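Local coordinates for abhydrolase domain-containing protein (Exiguobacterium antarcticum, PDB 5H3H) that probably hydrolyses carboxylic esters through an alpha/beta-hydrolase active site, and binds peracetic acid there, consistent with an additional perhydrolase activity, at residues 4-8 with 80-85; 31-36 with 180-184; 106-111 with 207-211; 132-136 with 224-230; 164-169 with 247-253. The contacts are given in a common frame with arbitrary orientation. Residues are numbered along the deposited sequence.

Contact 1 (4-8 with 80-85); sequences FIQAV and EVIQQL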
# COMPACT_ATOMS: atom_id res chain seq x y z
N PHE B 4 -8.61 -23.53 5.90
CA PHE B 4 -9.36 -22.27 6.03
C PHE B 4 -8.56 -21.13 6.64
O PHE B 4 -7.76 -21.33 7.57
CB PHE B 4 -10.64 -22.48 6.86
CG PHE B 4 -11.74 -23.22 6.13
CD1 PHE B 4 -12.67 -22.54 5.36
CD2 PHE B 4 -11.84 -24.61 6.20
CE1 PHE B 4 -13.66 -23.21 4.70
CE2 PHE B 4 -12.85 -25.30 5.53
CZ PHE B 4 -13.75 -24.59 4.78
N ILE B 5 -8.79 -19.92 6.13
CA ILE B 5 -8.10 -18.75 6.56
C ILE B 5 -9.12 -17.86 7.23
O ILE B 5 -10.23 -17.76 6.74
CB ILE B 5 -7.45 -18.02 5.36
CG1 ILE B 5 -6.08 -18.62 5.08
CG2 ILE B 5 -7.27 -16.52 5.64
CD1 ILE B 5 -6.08 -20.11 4.81
N GLN B 6 -8.74 -17.19 8.32
CA GLN B 6 -9.64 -16.25 8.97
C GLN B 6 -9.55 -14.84 8.36
O GLN B 6 -8.48 -14.25 8.39
CB GLN B 6 -9.34 -16.16 10.45
CG GLN B 6 -10.52 -15.56 11.18
CD GLN B 6 -10.24 -15.25 12.62
OE1 GLN B 6 -9.58 -14.25 12.92
NE2 GLN B 6 -10.75 -16.08 13.51
N ALA B 7 -10.66 -14.31 7.85
CA ALA B 7 -10.75 -12.90 7.41
C ALA B 7 -10.78 -11.96 8.61
O ALA B 7 -10.88 -12.40 9.77
CB ALA B 7 -12.00 -12.69 6.57
N VAL B 8 -10.74 -10.66 8.34
CA VAL B 8 -10.73 -9.69 9.47
C VAL B 8 -11.98 -9.78 10.30
O VAL B 8 -11.91 -9.77 11.55
CB VAL B 8 -10.45 -8.26 8.96
CG1 VAL B 8 -10.68 -7.17 10.01
CG2 VAL B 8 -9.00 -8.23 8.42
N GLU B 80 -5.22 -11.48 3.99
CA GLU B 80 -5.18 -12.55 4.97
C GLU B 80 -4.65 -13.88 4.43
O GLU B 80 -3.85 -14.51 5.08
CB GLU B 80 -6.54 -12.71 5.69
CG GLU B 80 -6.94 -11.45 6.41
CD GLU B 80 -5.90 -11.03 7.44
OE1 GLU B 80 -5.38 -11.95 8.15
OE2 GLU B 80 -5.65 -9.80 7.53
N VAL B 81 -5.04 -14.29 3.24
CA VAL B 81 -4.56 -15.53 2.70
C VAL B 81 -3.04 -15.52 2.63
O VAL B 81 -2.38 -16.44 3.12
CB VAL B 81 -5.13 -15.81 1.25
CG1 VAL B 81 -4.36 -16.92 0.59
CG2 VAL B 81 -6.64 -16.15 1.29
N ILE B 82 -2.50 -14.48 2.02
CA ILE B 82 -1.06 -14.34 1.77
C ILE B 82 -0.30 -14.21 3.12
O ILE B 82 0.68 -14.92 3.32
CB ILE B 82 -0.82 -13.17 0.80
CG1 ILE B 82 -1.12 -13.66 -0.64
CG2 ILE B 82 0.59 -12.59 0.85
CD1 ILE B 82 -1.25 -12.56 -1.67
N GLN B 83 -0.79 -13.33 4.02
CA GLN B 83 -0.14 -13.08 5.33
C GLN B 83 -0.15 -14.33 6.20
O GLN B 83 0.91 -14.74 6.69
CB GLN B 83 -0.79 -11.91 6.08
CG GLN B 83 -0.30 -10.57 5.60
CD GLN B 83 -0.65 -9.42 6.53
OE1 GLN B 83 -1.49 -9.55 7.44
NE2 GLN B 83 -0.01 -8.28 6.31
N GLN B 84 -1.31 -14.96 6.36
CA GLN B 84 -1.41 -16.24 7.17
C GLN B 84 -0.74 -17.47 6.58
O GLN B 84 -0.30 -18.35 7.31
CB GLN B 84 -2.86 -16.58 7.48
CG GLN B 84 -3.47 -15.50 8.33
CD GLN B 84 -4.95 -15.64 8.56
OE1 GLN B 84 -5.65 -14.63 8.56
NE2 GLN B 84 -5.42 -16.87 8.80
N LEU B 85 -0.65 -17.58 5.25
CA LEU B 85 0.13 -18.67 4.66
C LEU B 85 1.60 -18.24 4.46
O LEU B 85 2.41 -19.04 4.00
CB LEU B 85 -0.45 -19.11 3.32
CG LEU B 85 -1.85 -19.76 3.31
CD1 LEU B 85 -2.21 -20.05 1.85
CD2 LEU B 85 -1.89 -21.04 4.13
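Ile5 lays its side chain over the helical turn 80-85: its CG2 lies 3.9 Å from Glu80 CB and 4.4 Å from Val81 CG2, while its CD1 reaches to 4.3 Å from Leu85 CD2. With 93 Å² covered, it is the main apolar element of the contact. The strand segment 4-6 crosses the helix segment 80-85 at 104°, with axes 8.2 Å apart at closest approach, and the CA-to-CB bond of Ile5 points toward the helix. Further along the chain, the backbone takes over: Gln6 O sits 3.7 Å from Glu80 CB, and Ala7 CA is 4.2 Å from Glu80 CG. Val8 CG2 then closes the edge at 3.8 Å from Glu80 OE2. Val15 of strand 12-18 touches both Ile5 and Val81 and so continues the apolar layer. Strand 4-6 is the outermost strand at this end of the sheet, and its packing against helix 71-85 gives the strand-on-helix layering of an alpha/beta-hydrolase fold.

Contact 2 (31-36 with 180-184); sequences PANNNM and LSVDA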
# COMPACT_ATOMS: atom_id res chain seq x y z
N PRO B 31 -19.56 -16.34 -11.23
CA PRO B 31 -19.79 -16.67 -9.82
C PRO B 31 -19.37 -18.11 -9.60
O PRO B 31 -20.14 -18.96 -9.16
CB PRO B 31 -21.28 -16.45 -9.67
CG PRO B 31 -21.81 -16.87 -11.04
CD PRO B 31 -20.71 -16.82 -12.03
N ALA B 32 -18.10 -18.39 -9.93
CA ALA B 32 -17.64 -19.76 -9.95
C ALA B 32 -16.88 -20.06 -8.62
O ALA B 32 -17.32 -19.63 -7.53
CB ALA B 32 -16.79 -19.98 -11.17
N ASN B 33 -15.79 -20.82 -8.73
CA ASN B 33 -14.83 -21.03 -7.61
C ASN B 33 -13.46 -21.43 -8.16
O ASN B 33 -13.33 -21.55 -9.37
CB ASN B 33 -15.35 -22.03 -6.55
CG ASN B 33 -15.63 -23.40 -7.11
OD1 ASN B 33 -14.72 -24.08 -7.56
ND2 ASN B 33 -16.87 -23.84 -7.02
N ASN B 34 -12.46 -21.59 -7.28
CA ASN B 34 -11.08 -21.94 -7.71
C ASN B 34 -10.97 -23.14 -8.63
O ASN B 34 -10.02 -23.25 -9.42
CB ASN B 34 -10.14 -22.10 -6.48
CG ASN B 34 -10.06 -23.52 -5.97
OD1 ASN B 34 -10.92 -24.01 -5.16
ND2 ASN B 34 -9.04 -24.22 -6.42
N ASN B 35 -11.92 -24.07 -8.54
CA ASN B 35 -11.95 -25.22 -9.42
C ASN B 35 -12.04 -24.87 -10.91
O ASN B 35 -11.67 -25.67 -11.72
CB ASN B 35 -13.06 -26.27 -9.09
CG ASN B 35 -12.82 -26.99 -7.79
OD1 ASN B 35 -11.70 -27.39 -7.50
ND2 ASN B 35 -13.87 -27.17 -6.99
N MET B 36 -12.48 -23.68 -11.27
CA MET B 36 -12.47 -23.33 -12.72
C MET B 36 -11.04 -23.34 -13.32
O MET B 36 -10.90 -23.34 -14.51
CB MET B 36 -13.08 -21.97 -13.01
CG MET B 36 -12.29 -20.83 -12.48
SD MET B 36 -13.03 -19.22 -12.71
CE MET B 36 -11.71 -18.43 -13.57
N LEU B 180 -20.15 -25.56 -11.00
CA LEU B 180 -19.23 -24.76 -10.19
C LEU B 180 -19.92 -23.47 -9.74
O LEU B 180 -19.71 -23.01 -8.64
CB LEU B 180 -17.99 -24.31 -10.98
CG LEU B 180 -17.07 -25.32 -11.60
CD1 LEU B 180 -15.98 -24.53 -12.31
CD2 LEU B 180 -16.57 -26.27 -10.53
N SER B 181 -20.76 -22.89 -10.61
CA SER B 181 -21.49 -21.74 -10.26
C SER B 181 -22.74 -22.00 -9.45
O SER B 181 -23.07 -21.18 -8.60
CB SER B 181 -21.83 -20.89 -11.50
OG SER B 181 -20.63 -20.21 -11.99
N VAL B 182 -23.40 -23.13 -9.64
CA VAL B 182 -24.60 -23.43 -8.84
C VAL B 182 -24.26 -23.65 -7.36
O VAL B 182 -25.02 -23.23 -6.52
CB VAL B 182 -25.47 -24.56 -9.36
CG1 VAL B 182 -25.81 -24.38 -10.85
CG2 VAL B 182 -24.84 -25.87 -9.10
N ASP B 183 -23.05 -24.13 -7.09
CA ASP B 183 -22.48 -24.23 -5.75
C ASP B 183 -22.35 -22.92 -5.00
O ASP B 183 -22.37 -22.91 -3.76
CB ASP B 183 -21.06 -24.86 -5.85
CG ASP B 183 -20.34 -24.91 -4.52
OD1 ASP B 183 -20.57 -25.86 -3.73
OD2 ASP B 183 -19.58 -23.98 -4.22
N ALA B 184 -22.22 -21.83 -5.69
CA ALA B 184 -22.08 -20.55 -5.10
C ALA B 184 -23.31 -20.23 -4.21
O ALA B 184 -24.45 -20.65 -4.49
CB ALA B 184 -21.89 -19.52 -6.17
O HOH W 1 -19.04 -21.53 -6.25
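The two backbones come closest where the loop 31-36 passes segment 180-184, in the C-terminal part of helix 171-182 and just beyond, with the CA atoms of Ala32 and Ser181 only 4.3 Å apart. A cis peptide bond precedes Pro31, and beyond Asn33 the loop winds into a 3-10 turn in which Met36 N donates to Asn33 O at 3.0 Å. Asn33 OD1 also accepts from Asn35 N at 3.0 Å, an Asx turn at the start of that winding. The carbonyl of Pro31 faces segment 180-184: Ser181 OG gives Pro31 O a weak hydrogen bond of 3.1 Å, Ser181 CA makes a CA-H...O contact of 3.3 Å with Pro31 O, and Ala184 CB lies 3.5 Å from the same Pro31 O. Leu180, the most deeply covered residue, fits against the 3-10 turn, its CD1 3.7 Å from Met36 CA and its CD2 3.8 Å from Asn35 CB. Between these regions sits one water, 2.9 Å from both Ala32 O and Leu180 O and accepting from Asn33 ND2 at 3.3 Å. Leu157 of helix 153-164 packs on Pro31 and Ser181. The loop follows Trp30, a residue of the peracetic acid pocket. Direct polar bonding between the segments is thus slight, and the join rests largely on leucine packing and a shared water.

Contact 3 (106-111 with 207-211); sequences LLNHGE and KITVD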
# COMPACT_ATOMS: atom_id res chain seq x y z
N LEU B 106 -3.56 -5.08 -4.44
CA LEU B 106 -2.25 -4.35 -4.62
C LEU B 106 -2.30 -2.90 -4.13
O LEU B 106 -1.33 -2.43 -3.50
CB LEU B 106 -1.76 -4.41 -6.04
CG LEU B 106 -0.80 -5.48 -6.58
CD1 LEU B 106 -0.31 -6.59 -5.66
CD2 LEU B 106 -1.29 -6.02 -7.92
N LEU B 107 -3.38 -2.19 -4.44
CA LEU B 107 -3.53 -0.82 -4.00
C LEU B 107 -3.67 -0.73 -2.47
O LEU B 107 -3.13 0.14 -1.88
CB LEU B 107 -4.74 -0.12 -4.63
CG LEU B 107 -4.70 0.61 -5.99
CD1 LEU B 107 -3.35 0.67 -6.68
CD2 LEU B 107 -5.80 0.07 -6.89
N ASN B 108 -4.47 -1.59 -1.88
CA ASN B 108 -4.74 -1.48 -0.43
C ASN B 108 -3.70 -2.06 0.50
O ASN B 108 -3.58 -1.61 1.64
CB ASN B 108 -6.13 -2.00 -0.09
CG ASN B 108 -7.22 -1.13 -0.64
OD1 ASN B 108 -6.96 -0.09 -1.24
ND2 ASN B 108 -8.46 -1.50 -0.40
N HIS B 109 -2.96 -3.05 0.01
CA HIS B 109 -1.95 -3.68 0.80
C HIS B 109 -0.52 -3.64 0.26
O HIS B 109 0.34 -4.21 0.89
CB HIS B 109 -2.40 -5.09 1.05
CG HIS B 109 -3.75 -5.15 1.64
ND1 HIS B 109 -3.97 -5.18 3.00
CD2 HIS B 109 -4.98 -5.07 1.05
CE1 HIS B 109 -5.28 -5.18 3.23
NE2 HIS B 109 -5.91 -5.12 2.06
N GLY B 110 -0.27 -2.97 -0.86
CA GLY B 110 1.08 -2.89 -1.44
C GLY B 110 1.54 -4.15 -2.18
O GLY B 110 0.89 -5.21 -2.15
N GLU B 111 2.73 -4.06 -2.74
CA GLU B 111 3.30 -5.07 -3.63
C GLU B 111 4.45 -5.88 -3.07
O GLU B 111 5.03 -6.71 -3.77
CB GLU B 111 3.70 -4.36 -4.94
CG GLU B 111 2.53 -3.50 -5.46
CD GLU B 111 2.90 -2.39 -6.45
OE1 GLU B 111 2.06 -2.07 -7.34
OE2 GLU B 111 4.01 -1.80 -6.31
N LYS B 207 -1.12 3.53 -10.25
CA LYS B 207 -0.39 3.29 -8.99
C LYS B 207 0.22 1.91 -8.93
O LYS B 207 1.09 1.64 -8.09
CB LYS B 207 -1.29 3.52 -7.77
CG LYS B 207 -1.37 4.98 -7.39
CD LYS B 207 -2.79 5.52 -7.44
CE LYS B 207 -2.80 7.04 -7.38
NZ LYS B 207 -4.11 7.56 -6.89
N ILE B 208 -0.21 1.05 -9.84
CA ILE B 208 0.31 -0.30 -9.89
C ILE B 208 1.73 -0.19 -10.41
O ILE B 208 1.93 0.53 -11.40
CB ILE B 208 -0.56 -1.18 -10.85
CG1 ILE B 208 -1.97 -1.27 -10.29
CG2 ILE B 208 0.05 -2.56 -11.07
CD1 ILE B 208 -2.02 -1.78 -8.87
N THR B 209 2.68 -0.86 -9.73
CA THR B 209 4.12 -0.89 -10.08
C THR B 209 4.63 -2.25 -10.53
O THR B 209 5.71 -2.34 -11.11
CB THR B 209 5.02 -0.55 -8.86
OG1 THR B 209 4.48 0.54 -8.14
CG2 THR B 209 6.47 -0.23 -9.26
N VAL B 210 3.90 -3.31 -10.23
CA VAL B 210 4.36 -4.67 -10.41
C VAL B 210 4.34 -5.00 -11.90
O VAL B 210 3.47 -4.50 -12.63
CB VAL B 210 3.40 -5.71 -9.73
CG1 VAL B 210 4.06 -7.07 -9.66
CG2 VAL B 210 3.01 -5.26 -8.33
N ASP B 211 5.26 -5.84 -12.32
CA ASP B 211 5.25 -6.47 -13.65
C ASP B 211 3.91 -7.11 -13.93
O ASP B 211 3.52 -8.02 -13.21
CB ASP B 211 6.30 -7.58 -13.72
CG ASP B 211 7.76 -7.04 -13.87
OD1 ASP B 211 8.01 -5.82 -13.89
OD2 ASP B 211 8.66 -7.90 -13.96
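In the alpha/beta-hydrolase fold, helices pack against a central sheet, and here the C-terminal end of helix 97-109 meets the loop leading into strand 211-217. Glu111 is the polar centre. Its OE1 accepts a hydrogen bond from the backbone Thr209 N at 2.7 Å, with an almost straight angle of 170°, and its OE2 takes a weak one from Thr209 OG1 at 3.0 Å. One carboxylate thus serves both the main-chain and the side-chain donor of a single residue in a loop without regular structure. Gly110, the first residue to leave the helix, has a positive phi of 77°, a value that favours glycine; its N keeps a weak 2.9 Å bond to Leu106 O, and the chain then turns so that Glu111 faces the loop. Outside the contact, Asp211 OD2 is hydrogen-bonded to Ser269 OG, and Val210 O to Thr212 OG1. Lys207 NZ forms a weak, long ion pair with Glu80 of the second subunit, whose Val8 packs on Leu107 and Lys207, so the contact borders the subunit interface. Beside the carboxylate runs an apolar seam: Leu106 CB is 3.9 Å from Ile208 CD1, and Leu107 CD1 is 3.7 Å from Lys207 CB. Its tightest join brings Glu111 CG to 3.4 Å from Val210 CG2.

Contact 4 (132-136 with 224-230); sequences GYPYG and PFEFAEV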
# COMPACT_ATOMS: atom_id res chain seq x y z
N GLY B 132 -16.81 8.81 -19.24
CA GLY B 132 -15.94 8.66 -20.42
C GLY B 132 -15.32 7.26 -20.47
O GLY B 132 -14.10 7.10 -20.69
N TYR B 133 -16.16 6.25 -20.25
CA TYR B 133 -15.73 4.84 -20.24
C TYR B 133 -16.89 4.09 -20.86
O TYR B 133 -17.66 3.44 -20.17
CB TYR B 133 -15.41 4.42 -18.80
CG TYR B 133 -14.78 3.06 -18.62
CD1 TYR B 133 -13.41 2.85 -18.84
CD2 TYR B 133 -15.55 1.97 -18.22
CE1 TYR B 133 -12.85 1.59 -18.68
CE2 TYR B 133 -15.01 0.73 -18.02
CZ TYR B 133 -13.67 0.52 -18.22
OH TYR B 133 -13.20 -0.77 -18.01
N PRO B 134 -17.04 4.23 -22.18
CA PRO B 134 -18.25 3.72 -22.84
C PRO B 134 -18.07 2.24 -23.28
O PRO B 134 -18.28 1.89 -24.45
CB PRO B 134 -18.39 4.67 -24.02
CG PRO B 134 -16.95 4.89 -24.43
CD PRO B 134 -16.20 5.00 -23.12
N TYR B 135 -17.70 1.39 -22.33
CA TYR B 135 -17.44 -0.02 -22.59
C TYR B 135 -18.06 -0.86 -21.49
O TYR B 135 -17.93 -0.48 -20.32
CB TYR B 135 -15.95 -0.32 -22.57
CG TYR B 135 -15.01 0.71 -23.14
CD1 TYR B 135 -14.84 0.85 -24.53
CD2 TYR B 135 -14.22 1.49 -22.29
CE1 TYR B 135 -13.93 1.75 -25.05
CE2 TYR B 135 -13.31 2.41 -22.80
CZ TYR B 135 -13.16 2.54 -24.18
OH TYR B 135 -12.25 3.47 -24.67
N GLY B 136 -18.71 -1.95 -21.87
CA GLY B 136 -19.21 -2.99 -20.93
C GLY B 136 -20.71 -2.95 -20.75
O GLY B 136 -21.40 -2.19 -21.38
N PRO B 224 -15.60 -6.78 -22.28
CA PRO B 224 -15.19 -6.53 -23.63
C PRO B 224 -13.68 -6.25 -23.77
O PRO B 224 -12.99 -5.65 -22.86
CB PRO B 224 -16.03 -5.31 -24.07
CG PRO B 224 -16.87 -4.91 -22.94
CD PRO B 224 -16.61 -5.83 -21.77
N PHE B 225 -13.17 -6.68 -24.89
CA PHE B 225 -11.75 -6.51 -25.16
C PHE B 225 -11.22 -5.09 -24.93
O PHE B 225 -10.03 -4.94 -24.52
CB PHE B 225 -11.43 -6.96 -26.55
CG PHE B 225 -9.97 -6.93 -26.84
CD1 PHE B 225 -9.14 -7.95 -26.36
CD2 PHE B 225 -9.40 -5.88 -27.56
CE1 PHE B 225 -7.77 -7.91 -26.61
CE2 PHE B 225 -8.02 -5.85 -27.83
CZ PHE B 225 -7.21 -6.85 -27.33
N GLU B 226 -12.08 -4.07 -25.16
CA GLU B 226 -11.73 -2.68 -24.86
C GLU B 226 -11.21 -2.47 -23.41
O GLU B 226 -10.31 -1.63 -23.18
CB GLU B 226 -12.87 -1.72 -25.18
CG GLU B 226 -13.14 -1.56 -26.67
CD GLU B 226 -14.24 -2.45 -27.22
OE1 GLU B 226 -14.53 -3.54 -26.66
OE2 GLU B 226 -14.85 -2.03 -28.24
N PHE B 227 -11.75 -3.23 -22.44
CA PHE B 227 -11.19 -3.17 -21.05
C PHE B 227 -9.68 -3.45 -21.07
O PHE B 227 -8.89 -2.80 -20.35
CB PHE B 227 -11.81 -4.23 -20.15
CG PHE B 227 -13.24 -3.99 -19.70
CD1 PHE B 227 -14.06 -3.00 -20.22
CD2 PHE B 227 -13.80 -4.89 -18.78
CE1 PHE B 227 -15.38 -2.86 -19.80
CE2 PHE B 227 -15.13 -4.75 -18.34
CZ PHE B 227 -15.92 -3.74 -18.87
N ALA B 228 -9.26 -4.43 -21.88
CA ALA B 228 -7.85 -4.81 -21.97
C ALA B 228 -6.99 -3.68 -22.52
O ALA B 228 -5.92 -3.42 -22.02
CB ALA B 228 -7.65 -6.06 -22.82
N GLU B 229 -7.46 -3.02 -23.57
CA GLU B 229 -6.78 -1.84 -24.10
C GLU B 229 -6.59 -0.77 -23.02
O GLU B 229 -5.54 -0.16 -22.91
CB GLU B 229 -7.53 -1.32 -25.34
CG GLU B 229 -7.29 -2.23 -26.54
CD GLU B 229 -8.16 -1.95 -27.78
OE1 GLU B 229 -9.18 -1.23 -27.68
OE2 GLU B 229 -7.83 -2.49 -28.85
N VAL B 230 -7.60 -0.56 -22.21
CA VAL B 230 -7.53 0.46 -21.18
C VAL B 230 -6.50 0.07 -20.12
O VAL B 230 -5.65 0.90 -19.72
CB VAL B 230 -8.90 0.75 -20.61
CG1 VAL B 230 -8.81 1.60 -19.33
CG2 VAL B 230 -9.72 1.50 -21.65
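Gly136 passes so close to the Phe227 ring that a side chain could not be accommodated: its CA is 4.0 Å from Phe227 CZ, and an ideal CB would clash with that atom. Its backbone angles, 106°/-175°, call for glycine in their own right. Gly136 CA also rests 3.6 Å from Pro224 CG. Across the same ring, Tyr133 OH lies over one face, 3.3 Å from Phe227 CD1, while that hydroxyl hydrogen-bonds to Val126 O; the Tyr133 and Phe227 ring planes are inclined by 26° and so far offset that they hardly overlap, with centroids 5.7 Å apart. These residues join the excursion between strand 114-120 and helix 139-149 to helix 225-234, which in this alpha/beta-hydrolase fold follows strand 211-217. An inverse gamma turn centred on Pro134 separates the two tyrosines. Tyr135 packs along the helix, its CD1 3.3 Å from Glu226 CB and its CE2 3.9 Å from Val230 CG2. On the other branch of that valine, Val230 CG1 meets the edge of the Tyr133 ring, 4.1 Å from Tyr133 CE1.

Contact 5 (164-169 with 247-253); sequences FFAKEH and GHGMFLD. With F50 (ethaneperoxoic acid), chain D.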
# COMPACT_ATOMS: atom_id res chain seq x y z
N PHE B 164 -20.38 -16.80 -22.32
CA PHE B 164 -19.10 -16.96 -21.59
C PHE B 164 -18.02 -17.50 -22.49
O PHE B 164 -16.85 -17.16 -22.33
CB PHE B 164 -19.33 -17.91 -20.40
CG PHE B 164 -18.32 -17.80 -19.29
CD1 PHE B 164 -17.07 -18.35 -19.42
CD2 PHE B 164 -18.64 -17.15 -18.10
CE1 PHE B 164 -16.16 -18.23 -18.38
CE2 PHE B 164 -17.73 -17.07 -17.06
CZ PHE B 164 -16.51 -17.61 -17.20
N PHE B 165 -18.39 -18.32 -23.49
CA PHE B 165 -17.42 -19.06 -24.29
C PHE B 165 -17.66 -18.74 -25.74
O PHE B 165 -18.79 -18.56 -26.15
CB PHE B 165 -17.54 -20.57 -24.06
CG PHE B 165 -17.22 -21.00 -22.66
CD1 PHE B 165 -15.92 -20.93 -22.19
CD2 PHE B 165 -18.23 -21.44 -21.80
CE1 PHE B 165 -15.62 -21.31 -20.86
CE2 PHE B 165 -17.94 -21.82 -20.49
CZ PHE B 165 -16.62 -21.75 -20.03
N ALA B 166 -16.59 -18.65 -26.50
CA ALA B 166 -16.72 -18.40 -27.94
C ALA B 166 -17.07 -19.69 -28.69
O ALA B 166 -17.70 -19.65 -29.73
CB ALA B 166 -15.44 -17.79 -28.49
N LYS B 167 -16.62 -20.83 -28.17
CA LYS B 167 -16.86 -22.13 -28.80
C LYS B 167 -17.89 -22.94 -28.03
O LYS B 167 -18.08 -22.74 -26.80
CB LYS B 167 -15.54 -22.89 -28.94
CG LYS B 167 -14.78 -22.42 -30.16
CD LYS B 167 -13.47 -23.12 -30.29
CE LYS B 167 -12.36 -22.34 -29.60
NZ LYS B 167 -11.06 -23.07 -29.71
N GLU B 168 -18.59 -23.81 -28.75
CA GLU B 168 -19.46 -24.77 -28.10
C GLU B 168 -18.61 -25.92 -27.56
O GLU B 168 -18.09 -26.69 -28.30
CB GLU B 168 -20.55 -25.28 -29.04
CG GLU B 168 -21.83 -24.45 -28.99
CD GLU B 168 -22.93 -25.04 -29.88
OE1 GLU B 168 -23.57 -24.28 -30.67
OE2 GLU B 168 -23.11 -26.28 -29.81
N HIS B 169 -18.50 -26.06 -26.24
CA HIS B 169 -17.72 -27.17 -25.62
C HIS B 169 -18.64 -28.36 -25.35
O HIS B 169 -19.88 -28.22 -25.38
CB HIS B 169 -17.02 -26.67 -24.33
CG HIS B 169 -16.05 -25.56 -24.57
ND1 HIS B 169 -14.81 -25.76 -25.13
CD2 HIS B 169 -16.16 -24.22 -24.38
CE1 HIS B 169 -14.20 -24.60 -25.28
NE2 HIS B 169 -14.99 -23.65 -24.83
N GLY B 247 -13.51 -16.21 -26.18
CA GLY B 247 -14.38 -15.34 -25.49
C GLY B 247 -13.81 -15.09 -24.10
O GLY B 247 -12.58 -15.06 -23.86
N HIS B 248 -14.73 -14.96 -23.18
CA HIS B 248 -14.39 -14.69 -21.79
C HIS B 248 -13.61 -15.88 -21.23
O HIS B 248 -12.49 -15.72 -20.77
CB HIS B 248 -15.65 -14.47 -21.04
CG HIS B 248 -15.47 -13.93 -19.66
ND1 HIS B 248 -14.61 -12.89 -19.39
CD2 HIS B 248 -16.09 -14.22 -18.49
CE1 HIS B 248 -14.70 -12.57 -18.11
NE2 HIS B 248 -15.62 -13.33 -17.55
N GLY B 249 -14.13 -17.06 -21.46
CA GLY B 249 -13.54 -18.27 -20.91
C GLY B 249 -12.37 -18.78 -21.67
O GLY B 249 -12.41 -19.90 -22.15
N MET B 250 -11.28 -17.99 -21.78
CA MET B 250 -10.12 -18.49 -22.52
C MET B 250 -9.52 -19.75 -21.98
O MET B 250 -8.83 -20.49 -22.70
CB MET B 250 -9.05 -17.45 -22.72
CG MET B 250 -8.55 -16.68 -21.54
SD MET B 250 -8.08 -14.97 -22.05
CE MET B 250 -8.77 -14.31 -20.55
N PHE B 251 -9.71 -19.97 -20.69
CA PHE B 251 -9.10 -21.12 -20.02
C PHE B 251 -9.62 -22.46 -20.57
O PHE B 251 -8.98 -23.49 -20.36
CB PHE B 251 -9.25 -20.99 -18.52
CG PHE B 251 -10.67 -20.91 -18.07
CD1 PHE B 251 -11.39 -22.06 -17.83
CD2 PHE B 251 -11.26 -19.68 -17.84
CE1 PHE B 251 -12.74 -22.02 -17.41
CE2 PHE B 251 -12.59 -19.62 -17.44
CZ PHE B 251 -13.30 -20.78 -17.19
N LEU B 252 -10.76 -22.45 -21.29
CA LEU B 252 -11.22 -23.54 -22.12
C LEU B 252 -11.26 -23.27 -23.63
O LEU B 252 -11.03 -24.19 -24.42
CB LEU B 252 -12.63 -23.92 -21.69
CG LEU B 252 -12.93 -24.33 -20.26
CD1 LEU B 252 -14.40 -24.71 -20.19
CD2 LEU B 252 -12.04 -25.47 -19.80
N ASP B 253 -11.60 -22.05 -24.07
CA ASP B 253 -11.63 -21.73 -25.50
C ASP B 253 -10.23 -21.97 -26.16
O ASP B 253 -10.18 -22.51 -27.27
CB ASP B 253 -12.08 -20.26 -25.77
CG ASP B 253 -13.59 -20.04 -25.70
OD1 ASP B 253 -14.40 -20.96 -25.87
OD2 ASP B 253 -13.99 -18.87 -25.55
C F50 D . -16.88 -12.11 -14.01
OX1 F50 D . -16.48 -14.57 -14.57
O F50 D . -16.30 -12.13 -12.94
OXT F50 D . -16.59 -13.20 -14.95
CH3 F50 D . -17.84 -11.00 -14.33
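Asp253, Phe164 and Phe165 give up the most surface here, and the first of them gathers the polar groups. Asp253 OD2 accepts from Ala166 N at 2.8 Å and, within its own segment, from Gly247 N at 2.8 Å; Asp253 OD1 accepts from Lys167 N at 3.2 Å and from His169 NE2 at 2.9 Å. Lys167 NZ adds a 2.7 Å hydrogen bond to Asp253 O. Around this carboxylate the loop 164-169 curls over the short helix 250-253, with Leu252 CB 4.2 Å from the centroid of the His169 ring in a CH-pi contact. Phe164 works at the other end. Its carbonyl O receives Gly249 N at 2.9 Å, and its ring face takes the edge of His248 in a T-shaped pair, centroids 4.8 Å apart. Phe165 fills the space between, its CE1 3.7 Å from Leu252 CD1, where Gly249 leaves room: an ideal CB there would clash with Phe165 CE1. His248 NE2 donates to the peracetic acid OXT at 2.8 Å, and Phe164 CE2 is 3.7 Å from its OX1. His248 ND1 is hydrogen-bonded to Asp220 OD2, consistent with a Ser96-His248-Asp220 triad. The chemistry implies that a buried carboxylate joins loop 164-169 to segment 247-253, while Phe164 packs its ring on the ligand-binding histidine and bonds the adjacent Gly249.

Peracetic acid lies against contact 5, which supplies Phe164 and His248 to its pocket. Contact 2, centred about 16 Å away, borders the same site, the Pro31 side chain being about 5 Å from the ligand; the two touch where Met36 O meets Phe251 CD1 at 3.6 Å. Contact 4 is further out, its Phe227 side chain about 8 Å from the ligand and its centre about 19 Å from that of contact 5. Contacts 1 and 3, centred about 32 Å and 30 Å from contact 5, lie across the chain's centre from it. Their own centres are about 19 Å apart; across the dimer, Val8 of contact 1 packs on Leu107 and Lys207 of contact 3, and Glu80 makes a weak, long ion pair with Lys207.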